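Local coordinates for protein fimbrial subunit type 1 (Actinomyces oris, PDB 3UXF) that forms the major structural subunit of the type 1 fimbriae that Actinomyces oris displays on its cell surface, at residues A[424-428]-A[429-433]; A[437-440]-A[441-445]; A[467-470]-A[471-475]. All coordinates share one frame; numbering follows the deposited sequence.

Overall arrangement
All three contacts are local. They lie in the C-terminal part of the chain, within the prealbumin-like fold range, in sequence order. Interaction 1 is the turn after strand 419-426. Interaction 2 is the turn leading into strand 444-451. Interaction 3 is the short helix 469-472 after strand 463-465. The centre of interaction 1 is about 9 Å from that of interaction 3 and about 11 Å from that of interaction 2; interactions 2 and 3 are about 15 Å apart and do not touch. Interaction 1 joins the group: Tyr445 OH probably bonds to Arg426 O, while Asn428 and Asp429 accept backbone N-H groups of Val467 and Ala469, tying both later segments to strand 419-426 and its turn.

Interaction 1 (A[424-428]-A[429-433]); sequences YLRAN and DYVNG
Bends in the Arg426 chain and the rotamer of Val431 bring the two side chains together. The arginine chain bends at chi2 (-146°) and again at chi3 (54°), which turns its guanidinium back toward the chain that follows. Val431 holds CG2 anti to its backbone N, and this methyl sits over the centre of one guanidinium face, 3.6 Å from Arg426 CZ. The contact is apolar carbon against a flat charged group. The polar side of the same group reaches the backbone. Arg426 NE donates to Tyr430 O over 3.1 Å, with an N-H...O angle of 147°. The oxygen is somewhat tilted from the guanidinium plane. Weak bonds also run from Arg426 NE and NH2 to Ala427 O. Ala427 O and Tyr430 O are both acceptors and lie only 3.1 Å apart, so the shared arginine probably eases their repulsion. A type I beta turn from Ala427 to Tyr430 carries these groups. It leads from strand 419-426, which pairs with strand 344-362, into the small antiparallel pair 430-431 and 434-435. On another part of the turn Ala427 CB meets Tyr430 CB at 4.0 Å and Asp429 OD1 at 3.5 Å. That carboxylate oxygen is fixed by the N-H of Ala469, and Asn428 OD1 accepts from the N-H of Val467. Asn428 and Asp429 are buried, and these bonds to the segment 467-470 of the same chain satisfy one oxygen of each. The Tyr430 ring points out from the turn and makes a cation-pi contact with Lys352.

Interaction 2 (A[437-440]-A[441-445]); sequences DQLT and DEDYY
A type I beta turn from Thr440 to Asp443, combined with an ST turn at Thr440, leads the loop after strand 434-435 into strand 444-451. Its backbone closure is Asp443 N to Thr440 O, 3.0 Å. The ST turn is the bond from Glu442 N to Thr440 OG1, 2.9 Å. The threonine chi1 of 74° makes it possible, because it places OG1 between the backbone N and the carbonyl carbon, facing the following residues. Asp443 answers from the far end of the turn. Its OD2 accepts the N-H of Thr440 at 2.8 Å, with a nearly straight N-H...O angle of 167°. The N-H arrives on the anti side of the carboxylate, a little out of its plane. The same oxygen lies 3.4 Å from Leu439 CA and forms a salt bridge with Lys436. The Glu442 chain is extended beyond CG, and a water spans Thr440 OG1 (2.7 Å) and Glu442 OE1 (2.8 Å), donating to the glutamate. Asp443 is also the centre of an inverse gamma turn, whose Tyr444 N to Glu442 O bond is weak. Beyond it the Tyr444 ring makes a cation-pi contact with Arg466, whose NE also bonds to Asp443 O. The backbone of Thr440 is thus held twice by Asp443: its N-H by the carboxylate, its carbonyl by the Asp443 N-H. This surface turn is fixed by polar bonds more than by apolar packing, and the lysine probably stabilises the negative charge on Asp443.

Interaction 3 (A[467-470]-A[471-475]); sequences VLAE and KAEKK
The carboxylate of Glu473 turns one face to Ala469 O, which lies 3.3 Å from Glu473 CD. Its two oxygens have separate partners. OE1 forms a salt bridge with Lys352, and OE2 accepts from a water at 2.7 Å. That water also donates to Glu470 O and accepts from Lys474 NZ, so it links three residues of the turn. The chi1 of 75° folds Glu473 back over the preceding helical turn and brings its CG to 3.2 Å from Ala469 O. The same Ala469 O accepts Glu473 N at 2.8 Å. Leu468 O takes two N-H groups. Ala472 N comes in the carbonyl plane at 3.0 Å, while Lys471 N sits well above that plane at 2.9 Å. On the buried side Val467 CG1 packs on Ala472 CB, 4.3 Å away, and Val467 also touches Val356 of strand 344-362. Lys475 N bonds back to Ala472 O at 2.9 Å. Leu468 holds the N-cap position of this short helix. Lys475, with positive phi, is the first residue to leave helical angles, and the chain turns off there in a Schellman motif before strand 478-484.

Interaction 1 (A[424-428]-A[429-433])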
ATOM      1  N   TYR A 424     -15.796 -17.345  11.538  1.00 10.97           N
ATOM      2  CA  TYR A 424     -14.359 -17.477  11.722  1.00  9.60           C
ATOM      3  C   TYR A 424     -13.900 -16.280  12.549  1.00 11.10           C
ATOM      4  O   TYR A 424     -14.582 -15.262  12.593  1.00 10.01           O
ATOM      5  CB  TYR A 424     -13.650 -17.444  10.368  1.00  9.98           C
ATOM      6  CG  TYR A 424     -14.194 -18.433   9.367  1.00 11.07           C
ATOM      7  CD1 TYR A 424     -13.662 -19.707   9.268  1.00 11.38           C
ATOM      8  CD2 TYR A 424     -15.241 -18.094   8.523  1.00 11.67           C
ATOM      9  CE1 TYR A 424     -14.153 -20.616   8.363  1.00 14.71           C
ATOM     10  CE2 TYR A 424     -15.742 -19.003   7.612  1.00 12.53           C
ATOM     11  CZ  TYR A 424     -15.193 -20.263   7.538  1.00 15.01           C
ATOM     12  OH  TYR A 424     -15.676 -21.179   6.638  1.00 19.14           O
ATOM     13  N   LEU A 425     -12.742 -16.401  13.192  1.00 10.00           N
ATOM     14  CA  LEU A 425     -12.214 -15.331  14.029  1.00  8.34           C
ATOM     15  C   LEU A 425     -10.894 -14.781  13.498  1.00 10.53           C
ATOM     16  O   LEU A 425     -10.025 -15.538  13.083  1.00  9.51           O
ATOM     17  CB  LEU A 425     -12.019 -15.827  15.462  1.00  9.74           C
ATOM     18  CG  LEU A 425     -13.274 -15.914  16.330  1.00  8.20           C
ATOM     19  CD1 LEU A 425     -13.067 -16.892  17.472  1.00 10.13           C
ATOM     20  CD2 LEU A 425     -13.651 -14.544  16.855  1.00 11.94           C
ATOM     21  N   ARG A 426     -10.757 -13.461  13.523  1.00  8.34           N
ATOM     22  CA  ARG A 426      -9.531 -12.814  13.072  1.00  8.39           C
ATOM     23  C   ARG A 426      -8.391 -13.169  14.016  1.00  9.15           C
ATOM     24  O   ARG A 426      -8.580 -13.227  15.223  1.00 10.32           O
ATOM     25  CB  ARG A 426      -9.710 -11.296  13.023  1.00  8.31           C
ATOM     26  CG  ARG A 426      -8.936 -10.604  11.904  1.00  8.55           C
ATOM     27  CD  ARG A 426      -8.461  -9.221  12.331  1.00 10.91           C
ATOM     28  NE  ARG A 426      -7.709  -9.308  13.575  1.00 11.71           N
ATOM     29  CZ  ARG A 426      -8.119  -8.818  14.736  1.00 10.66           C
ATOM     30  NH1 ARG A 426      -9.273  -8.170  14.819  1.00 12.54           N
ATOM     31  NH2 ARG A 426      -7.372  -8.975  15.817  1.00 12.49           N
ATOM     32  N   ALA A 427      -7.208 -13.405  13.460  1.00  9.77           N
ATOM     33  CA  ALA A 427      -6.052 -13.765  14.267  1.00  8.96           C
ATOM     34  C   ALA A 427      -5.779 -12.711  15.331  1.00  9.44           C
ATOM     35  O   ALA A 427      -5.854 -11.520  15.060  1.00 10.63           O
ATOM     36  CB  ALA A 427      -4.832 -13.947  13.382  1.00 11.15           C
ATOM     37  N   ASN A 428      -5.462 -13.156  16.542  1.00  9.97           N
ATOM     38  CA  ASN A 428      -5.136 -12.237  17.623  1.00 10.58           C
ATOM     39  C   ASN A 428      -3.802 -11.551  17.375  1.00 10.93           C
ATOM     40  O   ASN A 428      -3.560 -10.450  17.859  1.00 12.79           O
ATOM     41  CB  ASN A 428      -5.068 -12.969  18.966  1.00 10.16           C
ATOM     42  CG  ASN A 428      -6.391 -13.588  19.364  1.00  9.33           C
ATOM     43  OD1 ASN A 428      -6.618 -14.773  19.152  1.00 11.22           O
ATOM     44  ND2 ASN A 428      -7.265 -12.784  19.953  1.00 11.04           N
ATOM     45  N   ASP A 429      -2.936 -12.219  16.623  1.00  9.72           N
ATOM     46  CA  ASP A 429      -1.591 -11.710  16.384  1.00 10.87           C
ATOM     47  C   ASP A 429      -1.374 -11.108  14.998  1.00 12.41           C
ATOM     48  O   ASP A 429      -0.243 -10.918  14.576  1.00 11.37           O
ATOM     49  CB  ASP A 429      -0.551 -12.800  16.652  1.00 10.71           C
ATOM     50  CG  ASP A 429      -0.669 -13.970  15.697  1.00 13.10           C
ATOM     51  OD1 ASP A 429      -1.670 -14.041  14.958  1.00 13.47           O
ATOM     52  OD2 ASP A 429       0.241 -14.818  15.690  1.00 14.80           O
ATOM     53  N   TYR A 430      -2.458 -10.808  14.297  1.00  9.86           N
ATOM     54  CA  TYR A 430      -2.367 -10.165  12.996  1.00  9.61           C
ATOM     55  C   TYR A 430      -3.594  -9.287  12.858  1.00  8.84           C
ATOM     56  O   TYR A 430      -4.709  -9.776  12.741  1.00 10.27           O
ATOM     57  CB  TYR A 430      -2.292 -11.189  11.865  1.00 10.61           C
ATOM     58  CG  TYR A 430      -1.629 -10.672  10.604  1.00 11.13           C
ATOM     59  CD1 TYR A 430      -0.341 -11.055  10.268  1.00 12.58           C
ATOM     60  CD2 TYR A 430      -2.296  -9.807   9.749  1.00 10.43           C
ATOM     61  CE1 TYR A 430       0.265 -10.592   9.118  1.00 14.16           C
ATOM     62  CE2 TYR A 430      -1.699  -9.340   8.595  1.00 12.53           C
ATOM     63  CZ  TYR A 430      -0.417  -9.735   8.285  1.00 16.37           C
ATOM     64  OH  TYR A 430       0.186  -9.273   7.139  1.00 17.29           O
ATOM     65  N   VAL A 431      -3.378  -7.982  12.901  1.00  9.44           N
ATOM     66  CA  VAL A 431      -4.477  -7.041  12.887  1.00  8.96           C
ATOM     67  C   VAL A 431      -4.075  -5.760  12.179  1.00 12.25           C
ATOM     68  O   VAL A 431      -2.912  -5.374  12.186  1.00 12.49           O
ATOM     69  CB  VAL A 431      -4.923  -6.720  14.325  1.00 10.55           C
ATOM     70  CG1 VAL A 431      -3.781  -6.093  15.104  1.00 12.70           C
ATOM     71  CG2 VAL A 431      -6.142  -5.821  14.326  1.00 12.15           C
ATOM     72  N   ASN A 432      -5.050  -5.110  11.562  1.00  9.51           N
ATOM     73  CA  ASN A 432      -4.806  -3.866  10.854  1.00 10.68           C
ATOM     74  C   ASN A 432      -3.672  -3.962   9.831  1.00 12.58           C
ATOM     75  O   ASN A 432      -2.971  -2.987   9.580  1.00 13.56           O
ATOM     76  CB  ASN A 432      -4.566  -2.719  11.840  1.00 12.30           C
ATOM     77  CG  ASN A 432      -5.830  -2.317  12.586  1.00 14.39           C
ATOM     78  OD1 ASN A 432      -6.936  -2.684  12.197  1.00 11.05           O
ATOM     79  ND2 ASN A 432      -5.665  -1.555  13.659  1.00 14.43           N
ATOM     80  N   GLY A 433      -3.501  -5.143   9.244  1.00 10.37           N
ATOM     81  CA  GLY A 433      -2.603  -5.306   8.134  1.00  9.93           C
ATOM     82  C   GLY A 433      -1.182  -5.614   8.519  1.00 12.05           C
ATOM     83  O   GLY A 433      -0.319  -5.625   7.630  1.00 13.19           O
TER

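Interaction 2 (A[437-440]-A[441-445])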
ATOM      1  N   ASP A 437       3.788  -8.138  16.688  1.00 13.37           N
ATOM      2  CA  ASP A 437       4.997  -8.841  16.992  1.00 11.88           C
ATOM      3  C   ASP A 437       4.984  -9.272  18.454  1.00 12.54           C
ATOM      4  O   ASP A 437       5.307 -10.444  18.759  1.00 14.52           O
ATOM      5  CB  ASP A 437       6.174  -7.884  16.675  1.00 12.61           C
ATOM      6  CG  ASP A 437       7.512  -8.572  16.719  1.00 16.87           C
ATOM      7  OD1 ASP A 437       7.893  -9.103  17.800  1.00 19.36           O
ATOM      8  OD2 ASP A 437       8.155  -8.613  15.647  1.00 17.43           O
ATOM      9  N   GLN A 438       4.605  -8.356  19.324  1.00  9.47           N
ATOM     10  CA  GLN A 438       4.488  -8.701  20.741  1.00 11.16           C
ATOM     11  C   GLN A 438       3.028  -8.832  21.138  1.00 12.18           C
ATOM     12  O   GLN A 438       2.184  -8.019  20.738  1.00 13.50           O
ATOM     13  CB  GLN A 438       5.184  -7.660  21.622  1.00 11.57           C
ATOM     14  CG  GLN A 438       6.663  -7.451  21.261  1.00 13.27           C
ATOM     15  CD  GLN A 438       7.491  -8.646  21.676  1.00 10.61           C
ATOM     16  OE1 GLN A 438       7.698  -8.836  22.878  1.00 11.23           O
ATOM     17  NE2 GLN A 438       7.918  -9.448  20.733  1.00 11.52           N
ATOM     18  N   LEU A 439       2.726  -9.836  21.960  1.00 11.11           N
ATOM     19  CA  LEU A 439       1.381 -10.049  22.460  1.00 12.04           C
ATOM     20  C   LEU A 439       1.338  -9.864  23.948  1.00 14.47           C
ATOM     21  O   LEU A 439       2.312 -10.125  24.662  1.00 14.65           O
ATOM     22  CB  LEU A 439       0.975 -11.479  22.199  1.00 10.88           C
ATOM     23  CG  LEU A 439       0.309 -11.890  20.878  1.00 19.32           C
ATOM     24  CD1 LEU A 439       0.146 -10.863  19.764  1.00 12.37           C
ATOM     25  CD2 LEU A 439       0.523 -13.364  20.437  1.00 12.26           C
ATOM     26  N   THR A 440       0.189  -9.418  24.433  1.00 13.06           N
ATOM     27  CA  THR A 440      -0.010  -9.239  25.850  1.00 10.59           C
ATOM     28  C   THR A 440      -1.232 -10.019  26.304  1.00 10.95           C
ATOM     29  O   THR A 440      -1.919 -10.653  25.495  1.00 10.75           O
ATOM     30  CB  THR A 440      -0.270  -7.798  26.188  1.00 14.07           C
ATOM     31  OG1 THR A 440      -1.596  -7.425  25.786  1.00 14.56           O
ATOM     32  CG2 THR A 440       0.736  -6.870  25.469  1.00 14.97           C
ATOM     33  N   ASP A 441      -1.506  -9.926  27.586  1.00 12.44           N
ATOM     34  CA  ASP A 441      -2.685 -10.631  28.104  1.00 14.51           C
ATOM     35  C   ASP A 441      -3.973 -10.018  27.558  1.00 12.91           C
ATOM     36  O   ASP A 441      -5.039 -10.608  27.750  1.00 13.76           O
ATOM     37  CB  ASP A 441      -2.714 -10.600  29.633  1.00 19.69           C
ATOM     38  CG  ASP A 441      -1.769 -11.575  30.242  1.00 24.63           C
ATOM     39  OD1 ASP A 441      -1.433 -12.591  29.579  1.00 26.15           O
ATOM     40  OD2 ASP A 441      -1.365 -11.304  31.395  1.00 33.02           O
ATOM     41  N   GLU A 442      -3.897  -8.859  26.898  1.00 13.09           N
ATOM     42  CA  GLU A 442      -5.102  -8.291  26.304  1.00 15.39           C
ATOM     43  C   GLU A 442      -5.452  -8.966  24.967  1.00 11.05           C
ATOM     44  O   GLU A 442      -6.571  -8.811  24.460  1.00 13.31           O
ATOM     45  CB  GLU A 442      -4.984  -6.792  26.111  1.00 16.91           C
ATOM     46  CG  GLU A 442      -4.933  -6.056  27.446  1.00 20.37           C
ATOM     47  CD  GLU A 442      -4.927  -4.562  27.280  1.00 33.33           C
ATOM     48  OE1 GLU A 442      -4.460  -4.070  26.227  1.00 32.92           O
ATOM     49  OE2 GLU A 442      -5.391  -3.880  28.218  1.00 42.35           O
ATOM     50  N   ASP A 443      -4.519  -9.728  24.411  1.00 12.42           N
ATOM     51  CA  ASP A 443      -4.661 -10.262  23.036  1.00 10.90           C
ATOM     52  C   ASP A 443      -5.235 -11.678  23.060  1.00  9.90           C
ATOM     53  O   ASP A 443      -4.617 -12.633  22.600  1.00 10.56           O
ATOM     54  CB  ASP A 443      -3.314 -10.248  22.331  1.00 12.15           C
ATOM     55  CG  ASP A 443      -2.800  -8.841  22.115  1.00 15.75           C
ATOM     56  OD1 ASP A 443      -3.558  -7.978  21.628  1.00 13.54           O
ATOM     57  OD2 ASP A 443      -1.633  -8.571  22.464  1.00 13.96           O
ATOM     58  N   TYR A 444      -6.451 -11.797  23.598  1.00 10.24           N
ATOM     59  CA  TYR A 444      -7.128 -13.087  23.714  1.00  9.57           C
ATOM     60  C   TYR A 444      -8.579 -13.014  23.258  1.00  8.86           C
ATOM     61  O   TYR A 444      -9.220 -11.954  23.313  1.00 10.01           O
ATOM     62  CB  TYR A 444      -7.108 -13.568  25.158  1.00 11.03           C
ATOM     63  CG  TYR A 444      -5.844 -14.272  25.549  1.00 10.69           C
ATOM     64  CD1 TYR A 444      -5.681 -15.613  25.286  1.00 11.74           C
ATOM     65  CD2 TYR A 444      -4.840 -13.599  26.241  1.00 13.50           C
ATOM     66  CE1 TYR A 444      -4.544 -16.269  25.648  1.00 15.16           C
ATOM     67  CE2 TYR A 444      -3.678 -14.266  26.614  1.00 13.47           C
ATOM     68  CZ  TYR A 444      -3.560 -15.601  26.329  1.00 15.92           C
ATOM     69  OH  TYR A 444      -2.417 -16.295  26.704  1.00 23.61           O
ATOM     70  N   TYR A 445      -9.092 -14.167  22.848  1.00  9.44           N
ATOM     71  CA  TYR A 445     -10.531 -14.393  22.876  1.00  7.26           C
ATOM     72  C   TYR A 445     -10.855 -15.251  24.103  1.00 10.19           C
ATOM     73  O   TYR A 445      -9.957 -15.866  24.676  1.00 11.27           O
ATOM     74  CB  TYR A 445     -10.939 -15.181  21.630  1.00  9.24           C
ATOM     75  CG  TYR A 445     -10.755 -14.388  20.369  1.00  8.27           C
ATOM     76  CD1 TYR A 445     -11.412 -13.171  20.197  1.00  9.27           C
ATOM     77  CD2 TYR A 445      -9.948 -14.850  19.339  1.00  7.65           C
ATOM     78  CE1 TYR A 445     -11.241 -12.419  19.015  1.00  9.68           C
ATOM     79  CE2 TYR A 445      -9.763 -14.115  18.145  1.00  8.52           C
ATOM     80  CZ  TYR A 445     -10.428 -12.896  17.996  1.00  8.58           C
ATOM     81  OH  TYR A 445     -10.236 -12.143  16.847  1.00  9.48           O
TER
HETATM   82  O   HOH W   1      -2.097  -4.914  24.916  1.00 25.36           O

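Interaction 3 (A[467-470]-A[471-475])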
ATOM      1  N   VAL A 467      -6.384 -17.366  18.280  1.00 10.12           N
ATOM      2  CA  VAL A 467      -6.293 -17.806  16.900  1.00 10.30           C
ATOM      3  C   VAL A 467      -5.052 -17.139  16.371  1.00  9.95           C
ATOM      4  O   VAL A 467      -4.942 -15.923  16.380  1.00 11.43           O
ATOM      5  CB  VAL A 467      -7.568 -17.387  16.094  1.00 11.38           C
ATOM      6  CG1 VAL A 467      -7.372 -17.660  14.600  1.00 11.68           C
ATOM      7  CG2 VAL A 467      -8.788 -18.158  16.611  1.00 11.66           C
ATOM      8  N   LEU A 468      -4.071 -17.956  15.974  1.00 10.59           N
ATOM      9  CA  LEU A 468      -2.819 -17.427  15.459  1.00 11.43           C
ATOM     10  C   LEU A 468      -2.758 -17.395  13.949  1.00 12.27           C
ATOM     11  O   LEU A 468      -3.257 -18.293  13.276  1.00 13.79           O
ATOM     12  CB  LEU A 468      -1.666 -18.270  15.997  1.00 13.80           C
ATOM     13  CG  LEU A 468      -1.575 -18.280  17.533  1.00 14.90           C
ATOM     14  CD1 LEU A 468      -0.390 -19.151  17.912  1.00 23.17           C
ATOM     15  CD2 LEU A 468      -1.450 -16.863  18.120  1.00 15.01           C
ATOM     16  N   ALA A 469      -2.152 -16.346  13.417  1.00 10.02           N
ATOM     17  CA  ALA A 469      -2.003 -16.170  11.978  1.00 12.56           C
ATOM     18  C   ALA A 469      -1.386 -17.395  11.330  1.00 13.12           C
ATOM     19  O   ALA A 469      -1.757 -17.757  10.208  1.00 15.04           O
ATOM     20  CB  ALA A 469      -1.124 -14.954  11.697  1.00 12.89           C
ATOM     21  N   GLU A 470      -0.426 -18.018  12.011  1.00 14.00           N
ATOM     22  CA  GLU A 470       0.243 -19.178  11.410  1.00 15.83           C
ATOM     23  C   GLU A 470      -0.717 -20.288  11.066  1.00 16.33           C
ATOM     24  O   GLU A 470      -0.463 -21.032  10.106  1.00 17.16           O
ATOM     25  CB  GLU A 470       1.370 -19.689  12.315  1.00 18.11           C
ATOM     26  CG  GLU A 470       0.921 -20.111  13.694  1.00 23.84           C
ATOM     27  CD  GLU A 470       2.053 -20.030  14.764  1.00 34.52           C
ATOM     28  OE1 GLU A 470       2.478 -18.905  15.182  1.00 27.80           O
ATOM     29  OE2 GLU A 470       2.503 -21.115  15.202  1.00 38.76           O
ATOM     30  N   LYS A 471      -1.807 -20.417  11.831  1.00 13.45           N
ATOM     31  CA  LYS A 471      -2.830 -21.403  11.512  1.00 14.97           C
ATOM     32  C   LYS A 471      -3.829 -20.795  10.542  1.00 12.86           C
ATOM     33  O   LYS A 471      -4.153 -21.411   9.523  1.00 12.86           O
ATOM     34  CB  LYS A 471      -3.513 -21.952  12.773  1.00 16.73           C
ATOM     35  CG  LYS A 471      -2.577 -22.862  13.581  1.00 23.32           C
ATOM     36  CD  LYS A 471      -3.354 -23.764  14.512  1.00 26.03           C
ATOM     37  CE  LYS A 471      -2.431 -24.709  15.284  1.00 36.64           C
ATOM     38  NZ  LYS A 471      -1.614 -25.554  14.378  1.00 37.38           N
ATOM     39  N   ALA A 472      -4.321 -19.594  10.840  1.00 13.29           N
ATOM     40  CA  ALA A 472      -5.388 -19.025  10.016  1.00 14.04           C
ATOM     41  C   ALA A 472      -4.984 -18.886   8.559  1.00 13.43           C
ATOM     42  O   ALA A 472      -5.762 -19.204   7.663  1.00 11.84           O
ATOM     43  CB  ALA A 472      -5.840 -17.664  10.577  1.00 11.80           C
ATOM     44  N   GLU A 473      -3.759 -18.445   8.301  1.00 10.45           N
ATOM     45  CA  GLU A 473      -3.373 -18.168   6.917  1.00 11.19           C
ATOM     46  C   GLU A 473      -3.232 -19.449   6.092  1.00 13.46           C
ATOM     47  O   GLU A 473      -3.289 -19.404   4.869  1.00 16.25           O
ATOM     48  CB  GLU A 473      -2.070 -17.375   6.888  1.00 12.89           C
ATOM     49  CG  GLU A 473      -0.811 -18.196   7.212  1.00 16.33           C
ATOM     50  CD  GLU A 473       0.359 -17.311   7.655  1.00 16.74           C
ATOM     51  OE1 GLU A 473       0.172 -16.070   7.670  1.00 20.22           O
ATOM     52  OE2 GLU A 473       1.467 -17.828   7.953  1.00 16.98           O
ATOM     53  N   LYS A 474      -3.063 -20.580   6.779  1.00 14.76           N
ATOM     54  CA  LYS A 474      -2.995 -21.893   6.131  1.00 15.16           C
ATOM     55  C   LYS A 474      -4.362 -22.584   6.130  1.00 16.72           C
ATOM     56  O   LYS A 474      -4.480 -23.734   5.714  1.00 16.29           O
ATOM     57  CB  LYS A 474      -2.006 -22.782   6.919  1.00 19.46           C
ATOM     58  CG  LYS A 474      -0.564 -22.294   6.848  1.00 19.93           C
ATOM     59  CD  LYS A 474      -0.084 -22.264   5.412  1.00 29.02           C
ATOM     60  CE  LYS A 474       1.315 -21.684   5.316  1.00 30.00           C
ATOM     61  NZ  LYS A 474       2.153 -22.425   6.284  1.00 34.34           N
ATOM     62  N   LYS A 475      -5.387 -21.894   6.628  1.00 13.95           N
ATOM     63  CA  LYS A 475      -6.714 -22.484   6.811  1.00 14.55           C
ATOM     64  C   LYS A 475      -6.646 -23.731   7.673  1.00 14.84           C
ATOM     65  O   LYS A 475      -7.370 -24.702   7.414  1.00 15.73           O
ATOM     66  CB  LYS A 475      -7.365 -22.798   5.467  1.00 14.57           C
ATOM     67  CG  LYS A 475      -7.539 -21.543   4.622  1.00 13.88           C
ATOM     68  CD  LYS A 475      -8.265 -21.854   3.337  1.00 22.42           C
ATOM     69  CE  LYS A 475      -8.412 -20.622   2.476  1.00 24.12           C
ATOM     70  NZ  LYS A 475      -8.744 -20.982   1.084  1.00 30.33           N
TER
HETATM   71  O   HOH W   2       1.715 -20.444   8.357  1.00 22.06           O